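PDB 2EAB: alpha-fucosidase from Bifidobacterium bifidum, which probably releases alpha-1,2-linked L-fucose from glycans by hydrolysis, this chain being the catalytic region of a longer, multidomain protein. Local coordinates for residues A[242-256]-A[268-282]. Numbering follows the deposited sequence.
Sequences YNSQIKVVLDNGEGT and VSDAKAVTLYIAAAT
The carbonyl oxygen of A273 takes a hydrogen bond from D251 N at 3.0 Å and a longer one, 3.3 Å, from a water that also donates to E254 O and accepts from K272 N. The D251 carboxylate lies alongside A273, OD2 3.4 Å from A273 CB, and its charge is met by R194 of strand 190-197, which also bonds T275 OG1. An alanine in place of D251 would probably leave the R194 guanidinium without its anionic mate and freer to turn. From here strands 242-250 and 273-282 run antiparallel (165°), zipped by paired bonds; K247 N to Y277 O, at 2.8 Å, is nearly straight (172°). Beyond the turn a second, short ladder begins, T256 N reaching S269 O at 2.7 Å. On one face I246, V248 and L250 pack against I278, L276 and V274; L250 CD2 lies 3.6 Å from V274 CG1. V248 CG1 also meets V268 CG2 (3.7 Å), joining the two sheets of the N-terminal beta-sandwich. On the other face V249 (chi1 -174°) holds CG2 beside its backbone N and anti to the carbonyl carbon, which places it in plane at the Y277 ring edge, 3.9 Å from CE2. There helix 297-314 covers N243, Q245, K247 and A281, while strands 228-235 and 190-197 flank the pair within its sheet.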
ATOM      1  N   TYR A 242     -21.968  15.196   4.137  1.00  7.75           N
ATOM      2  CA  TYR A 242     -21.410  14.393   5.218  1.00  7.61           C
ATOM      3  C   TYR A 242     -22.350  14.363   6.418  1.00  7.68           C
ATOM      4  O   TYR A 242     -23.097  15.315   6.665  1.00  7.95           O
ATOM      5  CB  TYR A 242     -20.007  14.870   5.616  1.00  8.04           C
ATOM      6  CG  TYR A 242     -19.934  16.283   6.159  1.00  7.74           C
ATOM      7  CD1 TYR A 242     -20.115  16.540   7.519  1.00  8.12           C
ATOM      8  CD2 TYR A 242     -19.660  17.358   5.315  1.00  8.50           C
ATOM      9  CE1 TYR A 242     -20.043  17.840   8.024  1.00  8.47           C
ATOM     10  CE2 TYR A 242     -19.583  18.656   5.810  1.00  8.90           C
ATOM     11  CZ  TYR A 242     -19.774  18.890   7.159  1.00  8.85           C
ATOM     12  OH  TYR A 242     -19.694  20.181   7.623  1.00  9.18           O
ATOM     13  N   ASN A 243     -22.299  13.260   7.157  1.00  7.77           N
ATOM     14  CA  ASN A 243     -23.185  13.024   8.284  1.00  8.19           C
ATOM     15  C   ASN A 243     -22.502  12.057   9.241  1.00  8.39           C
ATOM     16  O   ASN A 243     -22.055  10.980   8.834  1.00  8.16           O
ATOM     17  CB  ASN A 243     -24.519  12.449   7.781  1.00  8.74           C
ATOM     18  CG  ASN A 243     -25.571  12.318   8.877  1.00  8.97           C
ATOM     19  OD1 ASN A 243     -25.417  11.540   9.814  1.00 10.15           O
ATOM     20  ND2 ASN A 243     -26.664  13.066   8.739  1.00  9.41           N
ATOM     21  N   SER A 244     -22.398  12.455  10.504  1.00  8.82           N
ATOM     22  CA  SER A 244     -21.931  11.553  11.546  1.00  9.44           C
ATOM     23  C   SER A 244     -22.889  11.584  12.728  1.00  9.52           C
ATOM     24  O   SER A 244     -23.507  12.618  13.020  1.00  9.66           O
ATOM     25  CB  SER A 244     -20.512  11.905  11.992  1.00  9.80           C
ATOM     26  OG  SER A 244     -20.478  13.126  12.712  1.00 12.73           O
ATOM     27  N   GLN A 245     -23.019  10.440  13.393  1.00  9.40           N
ATOM     28  CA  GLN A 245     -23.931  10.300  14.524  1.00  9.91           C
ATOM     29  C   GLN A 245     -23.313   9.481  15.635  1.00  9.91           C
ATOM     30  O   GLN A 245     -22.617   8.493  15.376  1.00  9.83           O
ATOM     31  CB  GLN A 245     -25.252   9.670  14.080  1.00  9.98           C
ATOM     32  CG  GLN A 245     -26.053  10.567  13.150  1.00 10.81           C
ATOM     33  CD  GLN A 245     -27.318   9.937  12.630  1.00 10.66           C
ATOM     34  OE1 GLN A 245     -28.038   9.243  13.354  1.00 11.57           O
ATOM     35  NE2 GLN A 245     -27.612  10.193  11.362  1.00 10.45           N
ATOM     36  N   ILE A 246     -23.564   9.916  16.870  1.00  9.99           N
ATOM     37  CA  ILE A 246     -23.164   9.186  18.065  1.00 10.38           C
ATOM     38  C   ILE A 246     -24.418   8.880  18.871  1.00 10.63           C
ATOM     39  O   ILE A 246     -25.120   9.792  19.321  1.00 10.97           O
ATOM     40  CB  ILE A 246     -22.161   9.973  18.950  1.00 10.26           C
ATOM     41  CG1 ILE A 246     -20.921  10.384  18.138  1.00 10.00           C
ATOM     42  CG2 ILE A 246     -21.801   9.157  20.204  1.00 10.45           C
ATOM     43  CD1 ILE A 246     -19.825  11.078  18.938  1.00 10.70           C
ATOM     44  N   LYS A 247     -24.698   7.591  19.022  1.00 11.06           N
ATOM     45  CA  LYS A 247     -25.817   7.115  19.825  1.00 11.80           C
ATOM     46  C   LYS A 247     -25.273   6.630  21.165  1.00 12.23           C
ATOM     47  O   LYS A 247     -24.418   5.744  21.211  1.00 12.07           O
ATOM     48  CB  LYS A 247     -26.544   5.990  19.085  1.00 11.78           C
ATOM     49  CG  LYS A 247     -27.787   5.457  19.783  1.00 12.49           C
ATOM     50  CD  LYS A 247     -28.380   4.303  18.999  1.00 13.28           C
ATOM     51  CE  LYS A 247     -29.675   3.799  19.620  1.00 14.50           C
ATOM     52  NZ  LYS A 247     -30.780   4.793  19.535  1.00 15.66           N
ATOM     53  N   VAL A 248     -25.774   7.221  22.251  1.00 13.09           N
ATOM     54  CA  VAL A 248     -25.290   6.926  23.598  1.00 14.35           C
ATOM     55  C   VAL A 248     -26.268   5.994  24.312  1.00 14.92           C
ATOM     56  O   VAL A 248     -27.431   6.350  24.530  1.00 15.34           O
ATOM     57  CB  VAL A 248     -25.084   8.228  24.419  1.00 14.37           C
ATOM     58  CG1 VAL A 248     -24.522   7.916  25.794  1.00 15.36           C
ATOM     59  CG2 VAL A 248     -24.160   9.188  23.681  1.00 15.32           C
ATOM     60  N   VAL A 249     -25.793   4.801  24.664  1.00 15.38           N
ATOM     61  CA  VAL A 249     -26.638   3.789  25.302  1.00 16.11           C
ATOM     62  C   VAL A 249     -26.162   3.495  26.727  1.00 16.58           C
ATOM     63  O   VAL A 249     -25.088   2.926  26.932  1.00 16.15           O
ATOM     64  CB  VAL A 249     -26.707   2.479  24.467  1.00 16.15           C
ATOM     65  CG1 VAL A 249     -27.708   1.496  25.075  1.00 16.75           C
ATOM     66  CG2 VAL A 249     -27.081   2.778  23.019  1.00 16.49           C
ATOM     67  N   LEU A 250     -26.974   3.893  27.705  1.00 17.45           N
ATOM     68  CA  LEU A 250     -26.684   3.650  29.118  1.00 18.52           C
ATOM     69  C   LEU A 250     -26.984   2.202  29.482  1.00 19.25           C
ATOM     70  O   LEU A 250     -28.028   1.670  29.101  1.00 19.45           O
ATOM     71  CB  LEU A 250     -27.528   4.566  30.011  1.00 18.56           C
ATOM     72  CG  LEU A 250     -27.498   6.087  29.844  1.00 19.10           C
ATOM     73  CD1 LEU A 250     -28.635   6.714  30.636  1.00 19.99           C
ATOM     74  CD2 LEU A 250     -26.168   6.672  30.277  1.00 19.55           C
ATOM     75  N   ASP A 251     -26.074   1.573  30.224  1.00 20.19           N
ATOM     76  CA  ASP A 251     -26.310   0.234  30.767  1.00 21.28           C
ATOM     77  C   ASP A 251     -27.511   0.232  31.704  1.00 21.98           C
ATOM     78  O   ASP A 251     -27.611   1.084  32.589  1.00 22.25           O
ATOM     79  CB  ASP A 251     -25.082  -0.273  31.523  1.00 21.28           C
ATOM     80  CG  ASP A 251     -24.111  -1.023  30.635  1.00 21.55           C
ATOM     81  OD1 ASP A 251     -24.090  -0.778  29.409  1.00 21.56           O
ATOM     82  OD2 ASP A 251     -23.357  -1.859  31.172  1.00 22.17           O
ATOM     83  N   ASN A 252     -28.418  -0.722  31.487  1.00 22.95           N
ATOM     84  CA  ASN A 252     -29.594  -0.939  32.345  1.00 23.75           C
ATOM     85  C   ASN A 252     -30.457   0.311  32.551  1.00 24.09           C
ATOM     86  O   ASN A 252     -31.264   0.373  33.484  1.00 24.26           O
ATOM     87  CB  ASN A 252     -29.173  -1.530  33.702  1.00 24.00           C
ATOM     88  CG  ASN A 252     -28.237  -2.722  33.561  1.00 24.70           C
ATOM     89  OD1 ASN A 252     -28.564  -3.715  32.909  1.00 26.27           O
ATOM     90  ND2 ASN A 252     -27.066  -2.628  34.185  1.00 25.70           N
ATOM     91  N   GLY A 253     -30.281   1.301  31.676  1.00 24.40           N
ATOM     92  CA  GLY A 253     -30.942   2.599  31.813  1.00 24.69           C
ATOM     93  C   GLY A 253     -30.486   3.362  33.045  1.00 24.95           C
ATOM     94  O   GLY A 253     -31.155   4.300  33.488  1.00 25.06           O
ATOM     95  N   GLU A 254     -29.343   2.955  33.598  1.00 25.04           N
ATOM     96  CA  GLU A 254     -28.798   3.549  34.815  1.00 25.27           C
ATOM     97  C   GLU A 254     -27.938   4.762  34.492  1.00 24.94           C
ATOM     98  O   GLU A 254     -26.972   4.672  33.727  1.00 24.97           O
ATOM     99  CB  GLU A 254     -27.993   2.520  35.612  1.00 25.24           C
ATOM    100  CG  GLU A 254     -28.837   1.406  36.222  1.00 25.92           C
ATOM    101  CD  GLU A 254     -28.018   0.395  37.009  1.00 26.12           C
ATOM    102  OE1 GLU A 254     -28.602  -0.619  37.449  1.00 27.52           O
ATOM    103  OE2 GLU A 254     -26.799   0.608  37.193  1.00 27.61           O
ATOM    104  N   GLY A 255     -28.295   5.893  35.092  1.00 24.76           N
ATOM    105  CA  GLY A 255     -27.668   7.170  34.785  1.00 24.39           C
ATOM    106  C   GLY A 255     -28.640   8.076  34.056  1.00 24.15           C
ATOM    107  O   GLY A 255     -29.766   7.675  33.745  1.00 24.03           O
ATOM    108  N   THR A 256     -28.202   9.302  33.784  1.00 23.94           N
ATOM    109  CA  THR A 256     -29.037  10.286  33.109  1.00 23.93           C
ATOM    110  C   THR A 256     -28.355  10.786  31.842  1.00 23.68           C
ATOM    111  O   THR A 256     -27.165  11.113  31.848  1.00 23.66           O
ATOM    112  CB  THR A 256     -29.380  11.476  34.041  1.00 23.93           C
ATOM    113  OG1 THR A 256     -29.964  10.980  35.251  1.00 24.50           O
ATOM    114  CG2 THR A 256     -30.357  12.438  33.373  1.00 24.34           C
ATOM    115  N   VAL A 268     -23.570  12.718  29.816  1.00 16.53           N
ATOM    116  CA  VAL A 268     -23.826  11.510  30.593  1.00 17.07           C
ATOM    117  C   VAL A 268     -23.505  11.819  32.048  1.00 17.12           C
ATOM    118  O   VAL A 268     -22.403  12.272  32.364  1.00 17.01           O
ATOM    119  CB  VAL A 268     -22.969  10.317  30.095  1.00 17.06           C
ATOM    120  CG1 VAL A 268     -23.115   9.109  31.017  1.00 17.41           C
ATOM    121  CG2 VAL A 268     -23.354   9.944  28.671  1.00 17.68           C
ATOM    122  N   SER A 269     -24.477  11.589  32.924  1.00 17.57           N
ATOM    123  CA  SER A 269     -24.298  11.834  34.351  1.00 18.01           C
ATOM    124  C   SER A 269     -24.781  10.652  35.184  1.00 18.02           C
ATOM    125  O   SER A 269     -25.754   9.988  34.827  1.00 18.08           O
ATOM    126  CB  SER A 269     -25.023  13.114  34.772  1.00 18.24           C
ATOM    127  OG  SER A 269     -26.416  12.997  34.553  1.00 19.79           O
ATOM    128  N   ASP A 270     -24.073  10.397  36.284  1.00 18.13           N
ATOM    129  CA  ASP A 270     -24.466   9.399  37.291  1.00 18.34           C
ATOM    130  C   ASP A 270     -24.578   7.973  36.743  1.00 17.98           C
ATOM    131  O   ASP A 270     -25.383   7.169  37.224  1.00 18.13           O
ATOM    132  CB  ASP A 270     -25.772   9.818  37.986  1.00 18.76           C
ATOM    133  CG  ASP A 270     -25.759  11.270  38.430  1.00 19.89           C
ATOM    134  OD1 ASP A 270     -24.790  11.679  39.104  1.00 22.05           O
ATOM    135  OD2 ASP A 270     -26.720  11.999  38.104  1.00 22.19           O
ATOM    136  N   ALA A 271     -23.758   7.663  35.741  1.00 17.42           N
ATOM    137  CA  ALA A 271     -23.763   6.342  35.128  1.00 16.90           C
ATOM    138  C   ALA A 271     -22.641   5.472  35.686  1.00 16.55           C
ATOM    139  O   ALA A 271     -21.836   5.927  36.504  1.00 16.21           O
ATOM    140  CB  ALA A 271     -23.649   6.463  33.611  1.00 16.93           C
ATOM    141  N   LYS A 272     -22.604   4.217  35.243  1.00 16.34           N
ATOM    142  CA  LYS A 272     -21.530   3.298  35.598  1.00 16.33           C
ATOM    143  C   LYS A 272     -20.847   2.762  34.340  1.00 16.04           C
ATOM    144  O   LYS A 272     -19.622   2.653  34.293  1.00 16.18           O
ATOM    145  CB  LYS A 272     -22.058   2.144  36.457  1.00 16.45           C
ATOM    146  CG  LYS A 272     -20.959   1.333  37.130  1.00 17.40           C
ATOM    147  CD  LYS A 272     -21.519   0.133  37.876  1.00 19.04           C
ATOM    148  CE  LYS A 272     -20.407  -0.636  38.569  1.00 20.22           C
ATOM    149  NZ  LYS A 272     -20.910  -1.862  39.253  1.00 21.52           N
ATOM    150  N   ALA A 273     -21.649   2.429  33.331  1.00 15.76           N
ATOM    151  CA  ALA A 273     -21.141   1.923  32.057  1.00 15.45           C
ATOM    152  C   ALA A 273     -22.026   2.377  30.905  1.00 15.29           C
ATOM    153  O   ALA A 273     -23.255   2.399  31.019  1.00 15.36           O
ATOM    154  CB  ALA A 273     -21.041   0.410  32.085  1.00 15.67           C
ATOM    155  N   VAL A 274     -21.389   2.744  29.796  1.00 14.76           N
ATOM    156  CA  VAL A 274     -22.097   3.188  28.596  1.00 14.57           C
ATOM    157  C   VAL A 274     -21.441   2.621  27.336  1.00 13.82           C
ATOM    158  O   VAL A 274     -20.236   2.362  27.313  1.00 14.06           O
ATOM    159  CB  VAL A 274     -22.168   4.745  28.479  1.00 14.92           C
ATOM    160  CG1 VAL A 274     -22.876   5.368  29.676  1.00 15.38           C
ATOM    161  CG2 VAL A 274     -20.787   5.353  28.313  1.00 16.21           C
ATOM    162  N   THR A 275     -22.248   2.426  26.299  1.00 12.98           N
ATOM    163  CA  THR A 275     -21.734   2.098  24.972  1.00 12.59           C
ATOM    164  C   THR A 275     -22.131   3.200  24.004  1.00 12.42           C
ATOM    165  O   THR A 275     -23.302   3.581  23.925  1.00 12.12           O
ATOM    166  CB  THR A 275     -22.260   0.740  24.460  1.00 12.61           C
ATOM    167  OG1 THR A 275     -22.034  -0.266  25.453  1.00 13.41           O
ATOM    168  CG2 THR A 275     -21.553   0.332  23.159  1.00 12.76           C
ATOM    169  N   LEU A 276     -21.139   3.722  23.290  1.00 12.05           N
ATOM    170  CA  LEU A 276     -21.363   4.680  22.220  1.00 12.06           C
ATOM    171  C   LEU A 276     -21.274   3.956  20.889  1.00 11.29           C
ATOM    172  O   LEU A 276     -20.337   3.193  20.656  1.00 11.39           O
ATOM    173  CB  LEU A 276     -20.318   5.794  22.263  1.00 12.24           C
ATOM    174  CG  LEU A 276     -20.565   7.030  23.137  1.00 14.11           C
ATOM    175  CD1 LEU A 276     -20.926   6.698  24.583  1.00 15.43           C
ATOM    176  CD2 LEU A 276     -19.354   7.946  23.082  1.00 13.31           C
ATOM    177  N   TYR A 277     -22.265   4.184  20.035  1.00 10.85           N
ATOM    178  CA  TYR A 277     -22.236   3.702  18.663  1.00 10.95           C
ATOM    179  C   TYR A 277     -22.072   4.899  17.743  1.00 10.38           C
ATOM    180  O   TYR A 277     -22.875   5.838  17.775  1.00 10.44           O
ATOM    181  CB  TYR A 277     -23.506   2.923  18.333  1.00 11.51           C
ATOM    182  CG  TYR A 277     -23.650   1.659  19.148  1.00 11.89           C
ATOM    183  CD1 TYR A 277     -22.974   0.491  18.784  1.00 12.60           C
ATOM    184  CD2 TYR A 277     -24.443   1.635  20.294  1.00 12.83           C
ATOM    185  CE1 TYR A 277     -23.093  -0.674  19.536  1.00 13.88           C
ATOM    186  CE2 TYR A 277     -24.567   0.474  21.052  1.00 14.39           C
ATOM    187  CZ  TYR A 277     -23.893  -0.674  20.663  1.00 13.88           C
ATOM    188  OH  TYR A 277     -24.010  -1.821  21.411  1.00 14.68           O
ATOM    189  N   ILE A 278     -21.013   4.860  16.941  1.00 10.02           N
ATOM    190  CA  ILE A 278     -20.625   5.986  16.102  1.00  9.97           C
ATOM    191  C   ILE A 278     -20.598   5.539  14.647  1.00  9.58           C
ATOM    192  O   ILE A 278     -19.942   4.550  14.303  1.00  9.45           O
ATOM    193  CB  ILE A 278     -19.234   6.534  16.507  1.00 10.27           C
ATOM    194  CG1 ILE A 278     -19.227   6.957  17.984  1.00 10.50           C
ATOM    195  CG2 ILE A 278     -18.835   7.701  15.608  1.00 10.91           C
ATOM    196  CD1 ILE A 278     -18.023   6.460  18.762  1.00 12.45           C
ATOM    197  N   ALA A 279     -21.319   6.263  13.797  1.00  9.06           N
ATOM    198  CA  ALA A 279     -21.301   5.988  12.365  1.00  8.90           C
ATOM    199  C   ALA A 279     -21.133   7.281  11.588  1.00  8.61           C
ATOM    200  O   ALA A 279     -21.444   8.363  12.090  1.00  8.65           O
ATOM    201  CB  ALA A 279     -22.567   5.269  11.938  1.00  9.43           C
ATOM    202  N   ALA A 280     -20.637   7.167  10.358  1.00  8.40           N
ATOM    203  CA  ALA A 280     -20.462   8.321   9.492  1.00  8.40           C
ATOM    204  C   ALA A 280     -20.517   7.887   8.043  1.00  8.25           C
ATOM    205  O   ALA A 280     -20.193   6.739   7.714  1.00  8.34           O
ATOM    206  CB  ALA A 280     -19.149   9.018   9.785  1.00  8.68           C
ATOM    207  N   ALA A 281     -20.926   8.807   7.178  1.00  7.92           N
ATOM    208  CA  ALA A 281     -20.974   8.559   5.744  1.00  7.87           C
ATOM    209  C   ALA A 281     -21.015   9.861   4.978  1.00  7.59           C
ATOM    210  O   ALA A 281     -21.368  10.918   5.519  1.00  7.95           O
ATOM    211  CB  ALA A 281     -22.189   7.730   5.380  1.00  8.25           C
ATOM    212  N   THR A 282     -20.653   9.759   3.702  1.00  7.38           N
ATOM    213  CA  THR A 282     -20.863  10.819   2.736  1.00  7.14           C
ATOM    214  C   THR A 282     -21.702  10.256   1.595  1.00  7.21           C
ATOM    215  O   THR A 282     -21.987   9.050   1.558  1.00  7.32           O
ATOM    216  CB  THR A 282     -19.540  11.346   2.135  1.00  6.83           C
ATOM    217  OG1 THR A 282     -19.034  10.396   1.188  1.00  6.91           O
ATOM    218  CG2 THR A 282     -18.492  11.618   3.209  1.00  7.14           C
TER
HETATM  219  O   HOH W   1     -24.823   2.959  33.816  1.00 22.72           O
HETATM  220  O   HOH W   2     -26.979  14.085  32.110  1.00 20.35           O